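Long-range contacts in aspartate aminotransferase, cytoplasmic (Schizosaccharomyces pombe 972h-, PDB 6JPK), which catalyses the pyridoxal 5'-phosphate-dependent transfer of the amino group from L-aspartate to 2-oxoglutarate, giving oxaloacetate and L-glutamate, and works as a homodimer: residues A[129-135]-A[150-156]; A[179-185]-A[212-218]. The protein carries 1 engineered substitution. All coordinates share one frame. Residue numbers count along the deposited sequence, not the author numbering.

Contact 1. Residues A[129-135]-A[150-156]. Engineered in segment 150-156: Glu153 (natural residue Asp).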
loop_
_atom_site.group_PDB
_atom_site.type_symbol
_atom_site.label_atom_id
_atom_site.label_comp_id
_atom_site.label_asym_id
_atom_site.label_seq_id
_atom_site.Cartn_x
_atom_site.Cartn_y
_atom_site.Cartn_z
ATOM N N ALA A 129 -5.703 -21.438 16.467
ATOM C CA ALA A 129 -6.941 -21.388 15.692
ATOM C C ALA A 129 -6.666 -21.372 14.190
ATOM O O ALA A 129 -5.702 -20.762 13.728
ATOM C CB ALA A 129 -7.749 -20.140 16.059
ATOM N N HIS A 130 -7.538 -22.021 13.426
ATOM C CA HIS A 130 -7.537 -21.919 11.972
ATOM C C HIS A 130 -8.538 -20.854 11.530
ATOM O O HIS A 130 -9.434 -20.472 12.285
ATOM C CB HIS A 130 -7.902 -23.258 11.319
ATOM C CG HIS A 130 -6.994 -24.392 11.686
ATOM N ND1 HIS A 130 -7.205 -25.681 11.240
ATOM C CD2 HIS A 130 -5.874 -24.436 12.447
ATOM C CE1 HIS A 130 -6.262 -26.473 11.722
ATOM N NE2 HIS A 130 -5.442 -25.744 12.458
ATOM N N VAL A 131 -8.395 -20.393 10.285
ATOM C CA VAL A 131 -9.356 -19.473 9.686
ATOM C C VAL A 131 -10.212 -20.244 8.687
ATOM O O VAL A 131 -9.705 -21.085 7.932
ATOM C CB VAL A 131 -8.686 -18.244 9.028
ATOM C CG1 VAL A 131 -7.712 -18.649 7.919
ATOM C CG2 VAL A 131 -9.760 -17.277 8.474
ATOM N N TYR A 132 -11.517 -19.975 8.710
ATOM C CA TYR A 132 -12.491 -20.614 7.838
ATOM C C TYR A 132 -13.005 -19.598 6.826
ATOM O O TYR A 132 -13.480 -18.525 7.206
ATOM C CB TYR A 132 -13.663 -21.192 8.636
ATOM C CG TYR A 132 -13.349 -22.490 9.344
ATOM C CD1 TYR A 132 -12.492 -22.511 10.443
ATOM C CD2 TYR A 132 -13.920 -23.693 8.925
ATOM C CE1 TYR A 132 -12.203 -23.693 11.101
ATOM C CE2 TYR A 132 -13.636 -24.886 9.577
ATOM C CZ TYR A 132 -12.773 -24.875 10.663
ATOM O OH TYR A 132 -12.483 -26.040 11.327
ATOM N N ILE A 133 -12.911 -19.951 5.547
ATOM C CA ILE A 133 -13.361 -19.122 4.441
ATOM C C ILE A 133 -14.394 -19.905 3.637
ATOM O O ILE A 133 -14.431 -21.133 3.668
ATOM C CB ILE A 133 -12.184 -18.698 3.545
ATOM C CG1 ILE A 133 -11.683 -19.915 2.754
ATOM C CG2 ILE A 133 -11.059 -18.116 4.395
ATOM C CD1 ILE A 133 -10.442 -19.631 1.941
ATOM N N SER A 134 -15.246 -19.181 2.908
ATOM C CA SER A 134 -16.317 -19.859 2.193
ATOM C C SER A 134 -15.751 -20.659 1.017
ATOM O O SER A 134 -14.713 -20.318 0.439
ATOM C CB SER A 134 -17.371 -18.858 1.698
ATOM O OG SER A 134 -16.856 -17.987 0.698
ATOM N N ASN A 135 -16.441 -21.743 0.678
ATOM C CA ASN A 135 -16.106 -22.532 -0.502
ATOM C C ASN A 135 -17.228 -22.393 -1.524
ATOM O O ASN A 135 -18.288 -23.020 -1.365
ATOM C CB ASN A 135 -15.901 -24.001 -0.120
ATOM C CG ASN A 135 -15.359 -24.828 -1.271
ATOM O OD1 ASN A 135 -15.012 -24.292 -2.327
ATOM N ND2 ASN A 135 -15.275 -26.135 -1.071
ATOM N N VAL A 150 -1.203 -18.848 8.856
ATOM C CA VAL A 150 -2.433 -19.384 9.427
ATOM C C VAL A 150 -2.941 -20.516 8.541
ATOM O O VAL A 150 -2.922 -20.420 7.307
ATOM C CB VAL A 150 -3.491 -18.275 9.588
ATOM C CG1 VAL A 150 -4.738 -18.809 10.318
ATOM C CG2 VAL A 150 -2.906 -17.108 10.358
ATOM N N THR A 151 -3.398 -21.591 9.171
ATOM C CA THR A 151 -4.012 -22.699 8.451
ATOM C C THR A 151 -5.436 -22.324 8.051
ATOM O O THR A 151 -6.205 -21.808 8.868
ATOM C CB THR A 151 -4.005 -23.963 9.314
ATOM O OG1 THR A 151 -2.649 -24.323 9.615
ATOM C CG2 THR A 151 -4.696 -25.146 8.600
ATOM N N VAL A 152 -5.777 -22.594 6.793
ATOM C CA VAL A 152 -7.040 -22.194 6.180
ATOM C C VAL A 152 -7.913 -23.433 5.997
ATOM O O VAL A 152 -7.476 -24.436 5.425
ATOM C CB VAL A 152 -6.793 -21.476 4.837
ATOM C CG1 VAL A 152 -8.114 -21.187 4.103
ATOM C CG2 VAL A 152 -5.989 -20.170 5.067
ATOM N N GLU A 153 -9.128 -23.378 6.524
ATOM C CA GLU A 153 -10.158 -24.379 6.301
ATOM C C GLU A 153 -11.285 -23.717 5.520
ATOM O O GLU A 153 -11.278 -22.499 5.302
ATOM C CB GLU A 153 -10.670 -24.943 7.636
ATOM C CG GLU A 153 -9.575 -25.370 8.593
ATOM C CD GLU A 153 -8.964 -26.726 8.233
ATOM O OE1 GLU A 153 -9.443 -27.365 7.267
ATOM O OE2 GLU A 153 -8.007 -27.152 8.924
ATOM N N THR A 154 -12.267 -24.505 5.090
ATOM C CA THR A 154 -13.389 -23.905 4.380
ATOM C C THR A 154 -14.703 -24.326 5.026
ATOM O O THR A 154 -14.788 -25.335 5.732
ATOM C CB THR A 154 -13.407 -24.254 2.868
ATOM O OG1 THR A 154 -13.749 -25.623 2.692
ATOM C CG2 THR A 154 -12.045 -24.015 2.214
ATOM N N TYR A 155 -15.723 -23.501 4.807
ATOM C CA TYR A 155 -17.081 -23.924 5.059
ATOM C C TYR A 155 -17.845 -23.983 3.742
ATOM O O TYR A 155 -17.548 -23.210 2.824
ATOM C CB TYR A 155 -17.809 -23.000 6.053
ATOM C CG TYR A 155 -17.803 -21.513 5.744
ATOM C CD1 TYR A 155 -18.854 -20.927 5.049
ATOM C CD2 TYR A 155 -16.767 -20.692 6.187
ATOM C CE1 TYR A 155 -18.866 -19.570 4.776
ATOM C CE2 TYR A 155 -16.765 -19.332 5.910
ATOM C CZ TYR A 155 -17.825 -18.773 5.222
ATOM O OH TYR A 155 -17.839 -17.425 4.958
ATOM N N PRO A 156 -18.757 -24.941 3.590
ATOM C CA PRO A 156 -19.532 -25.045 2.341
ATOM C C PRO A 156 -20.351 -23.785 2.102
ATOM O O PRO A 156 -20.834 -23.150 3.044
ATOM C CB PRO A 156 -20.441 -26.259 2.588
ATOM C CG PRO A 156 -19.764 -27.032 3.669
ATOM C CD PRO A 156 -19.078 -26.017 4.537
HETATM O O HOH W 1 -3.409 -21.740 12.135
#

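Contact 2. Residues A[179-185]-A[212-218]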
loop_
_atom_site.group_PDB
_atom_site.type_symbol
_atom_site.label_atom_id
_atom_site.label_comp_id
_atom_site.label_asym_id
_atom_site.label_seq_id
_atom_site.Cartn_x
_atom_site.Cartn_y
_atom_site.Cartn_z
ATOM N N GLU A 179 -13.692 -24.689 18.917
ATOM C CA GLU A 179 -14.093 -23.430 19.533
ATOM C C GLU A 179 -13.028 -22.365 19.309
ATOM O O GLU A 179 -11.827 -22.641 19.362
ATOM C CB GLU A 179 -14.338 -23.622 21.035
ATOM C CG GLU A 179 -15.605 -24.399 21.358
ATOM C CD GLU A 179 -16.034 -24.252 22.821
ATOM O OE1 GLU A 179 -17.260 -24.224 23.078
ATOM O OE2 GLU A 179 -15.150 -24.156 23.705
ATOM N N GLY A 180 -13.476 -21.141 19.040
ATOM C CA GLY A 180 -12.544 -20.053 18.841
ATOM C C GLY A 180 -11.840 -20.063 17.509
ATOM O O GLY A 180 -10.800 -19.409 17.370
ATOM N N SER A 181 -12.368 -20.786 16.521
ATOM C CA SER A 181 -11.860 -20.649 15.164
ATOM C C SER A 181 -12.225 -19.272 14.606
ATOM O O SER A 181 -13.111 -18.583 15.109
ATOM C CB SER A 181 -12.422 -21.745 14.253
ATOM O OG SER A 181 -12.055 -23.034 14.715
ATOM N N ILE A 182 -11.513 -18.871 13.563
ATOM C CA ILE A 182 -11.728 -17.586 12.909
ATOM C C ILE A 182 -12.605 -17.818 11.692
ATOM O O ILE A 182 -12.314 -18.704 10.877
ATOM C CB ILE A 182 -10.393 -16.953 12.496
ATOM C CG1 ILE A 182 -9.449 -16.874 13.695
ATOM C CG2 ILE A 182 -10.627 -15.601 11.831
ATOM C CD1 ILE A 182 -7.988 -17.032 13.305
ATOM N N PHE A 183 -13.676 -17.033 11.557
ATOM C CA PHE A 183 -14.587 -17.174 10.428
ATOM C C PHE A 183 -14.602 -15.876 9.638
ATOM O O PHE A 183 -14.884 -14.803 10.194
ATOM C CB PHE A 183 -15.998 -17.570 10.874
ATOM C CG PHE A 183 -16.195 -19.059 10.951
ATOM C CD1 PHE A 183 -15.715 -19.778 12.038
ATOM C CD2 PHE A 183 -16.826 -19.743 9.928
ATOM C CE1 PHE A 183 -15.856 -21.150 12.106
ATOM C CE2 PHE A 183 -16.982 -21.125 9.988
ATOM C CZ PHE A 183 -16.496 -21.830 11.082
ATOM N N LEU A 184 -14.288 -15.984 8.346
ATOM C CA LEU A 184 -14.242 -14.856 7.423
ATOM C C LEU A 184 -15.574 -14.828 6.682
ATOM O O LEU A 184 -15.854 -15.711 5.864
ATOM C CB LEU A 184 -13.070 -15.008 6.454
ATOM C CG LEU A 184 -12.262 -13.781 6.036
ATOM C CD1 LEU A 184 -11.431 -14.104 4.791
ATOM C CD2 LEU A 184 -13.135 -12.548 5.815
ATOM N N LEU A 185 -16.397 -13.830 6.981
ATOM C CA LEU A 185 -17.761 -13.738 6.476
ATOM C C LEU A 185 -17.878 -12.605 5.468
ATOM O O LEU A 185 -17.296 -11.532 5.659
ATOM C CB LEU A 185 -18.741 -13.493 7.626
ATOM C CG LEU A 185 -18.672 -14.515 8.770
ATOM C CD1 LEU A 185 -19.606 -14.123 9.906
ATOM C CD2 LEU A 185 -18.991 -15.933 8.261
ATOM N N ARG A 212 -20.130 -21.404 19.619
ATOM C CA ARG A 212 -18.798 -21.983 19.497
ATOM C C ARG A 212 -17.688 -20.983 19.792
ATOM O O ARG A 212 -16.508 -21.339 19.684
ATOM C CB ARG A 212 -18.602 -22.571 18.098
ATOM C CG ARG A 212 -19.475 -23.785 17.810
ATOM C CD ARG A 212 -19.176 -24.922 18.784
ATOM N NE ARG A 212 -17.982 -25.671 18.386
ATOM C CZ ARG A 212 -17.438 -26.654 19.099
ATOM N NH1 ARG A 212 -17.960 -27.011 20.277
ATOM N NH2 ARG A 212 -16.364 -27.282 18.639
ATOM N N LYS A 213 -18.036 -19.744 20.148
ATOM C CA LYS A 213 -17.064 -18.728 20.561
ATOM C C LYS A 213 -16.049 -18.435 19.457
ATOM O O LYS A 213 -14.879 -18.157 19.738
ATOM C CB LYS A 213 -16.341 -19.134 21.855
ATOM C CG LYS A 213 -17.269 -19.671 22.945
ATOM C CD LYS A 213 -16.491 -19.965 24.229
ATOM C CE LYS A 213 -17.319 -20.791 25.201
ATOM N NZ LYS A 213 -18.604 -20.116 25.537
ATOM N N HIS A 214 -16.485 -18.510 18.198
ATOM C CA HIS A 214 -15.605 -18.210 17.082
ATOM C C HIS A 214 -15.331 -16.711 17.012
ATOM O O HIS A 214 -16.115 -15.894 17.492
ATOM C CB HIS A 214 -16.223 -18.684 15.762
ATOM C CG HIS A 214 -16.404 -20.170 15.668
ATOM N ND1 HIS A 214 -15.462 -21.071 16.125
ATOM C CD2 HIS A 214 -17.420 -20.909 15.160
ATOM C CE1 HIS A 214 -15.897 -22.299 15.903
ATOM N NE2 HIS A 214 -17.078 -22.226 15.314
ATOM N N LEU A 215 -14.198 -16.362 16.409
ATOM C CA LEU A 215 -13.835 -14.969 16.167
ATOM C C LEU A 215 -14.280 -14.572 14.757
ATOM O O LEU A 215 -13.960 -15.264 13.783
ATOM C CB LEU A 215 -12.324 -14.773 16.339
ATOM C CG LEU A 215 -11.786 -13.406 15.922
ATOM C CD1 LEU A 215 -12.446 -12.320 16.754
ATOM C CD2 LEU A 215 -10.274 -13.348 16.068
ATOM N N VAL A 216 -15.011 -13.462 14.646
ATOM C CA VAL A 216 -15.660 -13.073 13.392
ATOM C C VAL A 216 -14.887 -11.940 12.721
ATOM O O VAL A 216 -14.563 -10.927 13.363
ATOM C CB VAL A 216 -17.126 -12.675 13.637
ATOM C CG1 VAL A 216 -17.715 -12.018 12.394
ATOM C CG2 VAL A 216 -17.950 -13.917 14.027
ATOM N N VAL A 217 -14.594 -12.118 11.430
ATOM C CA VAL A 217 -14.039 -11.090 10.551
ATOM C C VAL A 217 -15.007 -10.917 9.380
ATOM O O VAL A 217 -15.221 -11.859 8.609
ATOM C CB VAL A 217 -12.638 -11.461 10.028
ATOM C CG1 VAL A 217 -12.088 -10.350 9.131
ATOM C CG2 VAL A 217 -11.691 -11.787 11.177
ATOM N N PHE A 218 -15.613 -9.737 9.273
ATOM C CA PHE A 218 -16.466 -9.402 8.136
ATOM C C PHE A 218 -15.640 -8.753 7.036
ATOM O O PHE A 218 -14.851 -7.842 7.298
ATOM C CB PHE A 218 -17.584 -8.439 8.529
ATOM C CG PHE A 218 -18.715 -9.073 9.282
ATOM C CD1 PHE A 218 -19.661 -9.830 8.622
ATOM C CD2 PHE A 218 -18.856 -8.863 10.647
ATOM C CE1 PHE A 218 -20.726 -10.401 9.319
ATOM C CE2 PHE A 218 -19.916 -9.428 11.356
ATOM C CZ PHE A 218 -20.850 -10.200 10.689
HETATM O O HOH W 2 -19.539 -25.104 22.191
#

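Contact 1. Residues A[129-135]-A[150-156]
Val131, Ile133 and Val152 form the apolar centre on one face of this strand pair: Val131 CG1 lies 3.7 Å from Val152 CG2 and 3.8 Å from Val150 CG1, and Ile133 CD1 lies 3.5 Å from Val152 CG1. Helix 140-147 packs on this face, with Trp145 against Val131 and Arg142 against Ile133. On the face carrying Tyr132 and Tyr155, each ring receives a CH-pi contact from the other strand. Glu153 CB sits 3.6 Å from the Tyr132 ring centroid and Ser134 CA 3.6 Å from that of Tyr155, both within 15° of the ring normal. Because helix 140-147 connects two parallel neighbours, strands 131-135 and 152-159, the unit is a beta-alpha-beta crossover within the central sheet of this aminotransferase. The short strand axes diverge by 42°, yet the parallel register holds: Val131 N donates to Thr151 O (3.0 Å), Val131 O accepts from Glu153 N (2.8 Å), Ile133 N donates to Glu153 O (3.0 Å), Ile133 O accepts from Tyr155 N (2.9 Å) and Asn135 N donates to Tyr155 O (2.8 Å). A water bridges Ala129 O and Thr151 N, 3.0 Å from each. At the polar edge, His130 ND1 donates to OE2 of the engineered Glu153 (2.9 Å), while Thr151 CG2 rests over the imidazole, 3.7 Å from its centroid.

Contact 2. Residues A[179-185]-A[212-218]
Four backbone hydrogen bonds carry the parallel pairing of strands 182-185 and 215-218: Leu215 N to Ser181 O (2.8 Å), Phe183 N to Leu215 O (2.9 Å), Val217 N to Phe183 O (3.0 Å) and Leu185 N to Val217 O (2.8 Å). Their N-H...O angles of 153° to 173° and the 22° between the strand axes indicate a regular ladder. Ahead of it, Gly180 N donates to Arg212 O (3.1 Å), and Ser181 N makes a weak bond to His214 ND1 (3.1 Å, 125°), the other ring nitrogen, NE2, being bonded to Ile174 O. Here the chain leaves helix 199-211 through a Schellman motif, with Lys213 at positive phi, and Gly180 CA approaches Lys213 O to 3.1 Å. Farther out, a water links Glu179 OE1 (2.6 Å) to Arg212 NH1 (3.1 Å); these two charged atoms stay 4.0 Å apart, beyond a salt bridge, and the guanidinium has its firmer partner in Ala177 O, bonded to NH2.

The packing divides between the two faces. Ile182 CG2 meets Val217 CG2 at 4.0 Å and Leu184 CD2 meets Val217 CG1 at 4.1 Å, with Ile119 of helix 107-127 touching Ile182 and Val217. On the other face, Leu185 CD1 contacts Val216 CG1 (3.8 Å) and Leu185 CB contacts Phe218 CD1 (3.9 Å), while the Phe183 and His214 rings lie obliquely, centroids 4.7 Å apart; Leu209 of helix 199-211 packs against all but Val216 and Phe218. Two parallel neighbouring strands joined through that helix make a beta-alpha-beta crossover, the repeating unit of the large-domain sheet in fold-type I pyridoxal-phosphate enzymes.

From the N terminus, the chain first closes contact 1, where strand 152-159 returns beside strand 131-135 after helix 140-147. Contact 2 follows in series, neither nested nor crossed: strand 182-186 opens it, and strand 215-220 closes it after helix 199-211. The two pairs are consecutive in the mixed sheet, in the order 215-220, 182-186, 131-135, 152-159, so strands 131-135 and 182-186 form the seam between them. Tyr132 N lies 2.6 Å from Ile182 O, a probable hydrogen bond, and the Tyr132 and Phe183 rings stack. Tyr155 OH, 2.8 Å from Leu184 O, probably adds a side-chain bond that reaches from contact 1 to contact 2.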